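Local coordinates for protein putative GTP pyrophosphokinase (Streptococcus mutans, PDB 3L9D) that probably transfers pyrophosphate from ATP to GTP in the first step of ppGpp synthesis, at residues Met35-Glu38 / Glu39-Pro43. Sequence-based numbering, arbitrary orientation.
Sequences MNWE and EFLDP
The carbonyl oxygen of Asn-36 receives two backbone amides, one of them weakly, a case of how the N-cap residue and the first turn of a helix are tied together. Phe-40 N reaches Asn-36 O at 3.3 Å, lying in the carbonyl plane with an N-H...O angle of 164°, while Glu-39 N adds the weak, bent bond. One residue on, Leu-41 N meets Trp-37 O at 2.8 Å, almost in line with that C=O bond. The Asn-36 side chain, its CG anti to the backbone N (chi1 171°), extends to Glu-39, where ND2 makes a weak bond of 3.2 Å to OE2; amide and carboxylate are nearly perpendicular. Away from this polar side, Trp-37 turns the edge of its six-membered ring to the face of Phe-40 in an offset edge-to-face pair, centroids 6.0 Å apart. Met-35 bridges the two aromatics, its CG and CE lying above the rims of the indole and the phenyl ring respectively. Just before helix 42-64, the turn 37-40 packs against helices 81-91 and 98-101, both rings touching Leu-98. Leu-41 CD2 approaches Trp-37 CE3 at 4.2 Å.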
loop_
_atom_site.group_PDB
_atom_site.type_symbol
_atom_site.label_atom_id
_atom_site.label_comp_id
_atom_site.label_asym_id
_atom_site.label_seq_id
_atom_site.Cartn_x
_atom_site.Cartn_y
_atom_site.Cartn_z
ATOM N N MET A 35 -28.500 -2.210 -3.094
ATOM C CA MET A 35 -27.102 -2.272 -3.519
ATOM C C MET A 35 -26.759 -3.587 -4.230
ATOM O O MET A 35 -26.906 -4.669 -3.661
ATOM C CB MET A 35 -26.150 -2.060 -2.327
ATOM C CG MET A 35 -25.245 -0.824 -2.435
ATOM S SD MET A 35 -24.434 -0.641 -4.051
ATOM C CE MET A 35 -23.426 0.816 -3.788
ATOM N N ASN A 36 -26.305 -3.471 -5.479
ATOM C CA ASN A 36 -25.767 -4.596 -6.239
ATOM C C ASN A 36 -24.244 -4.503 -6.299
ATOM O O ASN A 36 -23.678 -3.793 -7.131
ATOM C CB ASN A 36 -26.350 -4.617 -7.657
ATOM C CG ASN A 36 -25.661 -5.636 -8.568
ATOM O OD1 ASN A 36 -25.099 -6.646 -8.107
ATOM N ND2 ASN A 36 -25.705 -5.372 -9.873
ATOM N N TRP A 37 -23.581 -5.225 -5.415
ATOM C CA TRP A 37 -22.140 -5.096 -5.268
ATOM C C TRP A 37 -21.329 -5.604 -6.469
ATOM O O TRP A 37 -20.409 -4.929 -6.941
ATOM C CB TRP A 37 -21.702 -5.778 -3.977
ATOM C CG TRP A 37 -22.212 -5.072 -2.760
ATOM C CD1 TRP A 37 -23.289 -5.418 -2.001
ATOM C CD2 TRP A 37 -21.667 -3.885 -2.167
ATOM N NE1 TRP A 37 -23.442 -4.526 -0.961
ATOM C CE2 TRP A 37 -22.461 -3.575 -1.043
ATOM C CE3 TRP A 37 -20.578 -3.058 -2.475
ATOM C CZ2 TRP A 37 -22.206 -2.468 -0.228
ATOM C CZ3 TRP A 37 -20.318 -1.959 -1.655
ATOM C CH2 TRP A 37 -21.131 -1.676 -0.547
ATOM N N GLU A 38 -21.669 -6.787 -6.967
ATOM C CA GLU A 38 -20.928 -7.357 -8.081
ATOM C C GLU A 38 -20.774 -6.363 -9.229
ATOM O O GLU A 38 -19.758 -6.371 -9.922
ATOM C CB GLU A 38 -21.587 -8.639 -8.580
ATOM C CG GLU A 38 -20.775 -9.350 -9.646
ATOM C CD GLU A 38 -21.393 -10.672 -10.074
ATOM O OE1 GLU A 38 -22.644 -10.766 -10.084
ATOM O OE2 GLU A 38 -20.627 -11.609 -10.407
ATOM N N GLU A 39 -21.774 -5.511 -9.431
ATOM C CA GLU A 39 -21.708 -4.527 -10.500
ATOM C C GLU A 39 -20.895 -3.296 -10.122
ATOM O O GLU A 39 -20.089 -2.804 -10.915
ATOM C CB GLU A 39 -23.103 -4.079 -10.926
ATOM C CG GLU A 39 -23.075 -2.795 -11.750
ATOM C CD GLU A 39 -24.458 -2.274 -12.093
ATOM O OE1 GLU A 39 -24.593 -1.048 -12.290
ATOM O OE2 GLU A 39 -25.407 -3.088 -12.161
ATOM N N PHE A 40 -21.133 -2.779 -8.923
ATOM C CA PHE A 40 -20.453 -1.570 -8.477
ATOM C C PHE A 40 -18.956 -1.831 -8.400
ATOM O O PHE A 40 -18.147 -0.970 -8.728
ATOM C CB PHE A 40 -21.000 -1.118 -7.120
ATOM C CG PHE A 40 -20.109 -0.147 -6.394
ATOM C CD1 PHE A 40 -20.227 1.202 -6.608
ATOM C CD2 PHE A 40 -19.158 -0.600 -5.489
ATOM C CE1 PHE A 40 -19.407 2.093 -5.949
ATOM C CE2 PHE A 40 -18.336 0.273 -4.827
ATOM C CZ PHE A 40 -18.457 1.631 -5.055
ATOM N N LEU A 41 -18.603 -3.039 -7.993
ATOM C CA LEU A 41 -17.220 -3.383 -7.735
ATOM C C LEU A 41 -16.418 -3.662 -9.000
ATOM O O LEU A 41 -15.187 -3.746 -8.957
ATOM C CB LEU A 41 -17.153 -4.585 -6.790
ATOM C CG LEU A 41 -16.666 -4.322 -5.357
ATOM C CD1 LEU A 41 -16.679 -2.853 -4.997
ATOM C CD2 LEU A 41 -17.467 -5.108 -4.342
ATOM N N ASP A 42 -17.100 -3.793 -10.132
ATOM C CA ASP A 42 -16.424 -4.283 -11.326
ATOM C C ASP A 42 -15.252 -3.436 -11.788
ATOM O O ASP A 42 -14.192 -3.966 -12.100
ATOM C CB ASP A 42 -17.390 -4.485 -12.486
ATOM C CG ASP A 42 -16.700 -5.090 -13.703
ATOM O OD1 ASP A 42 -16.266 -4.308 -14.585
ATOM O OD2 ASP A 42 -16.562 -6.339 -13.745
ATOM N N PRO A 43 -15.432 -2.116 -11.848
ATOM C CA PRO A 43 -14.318 -1.269 -12.288
ATOM C C PRO A 43 -13.133 -1.237 -11.299
ATOM O O PRO A 43 -12.035 -0.812 -11.670
ATOM C CB PRO A 43 -14.955 0.116 -12.397
ATOM C CG PRO A 43 -16.431 -0.108 -12.323
ATOM C CD PRO A 43 -16.636 -1.336 -11.531
#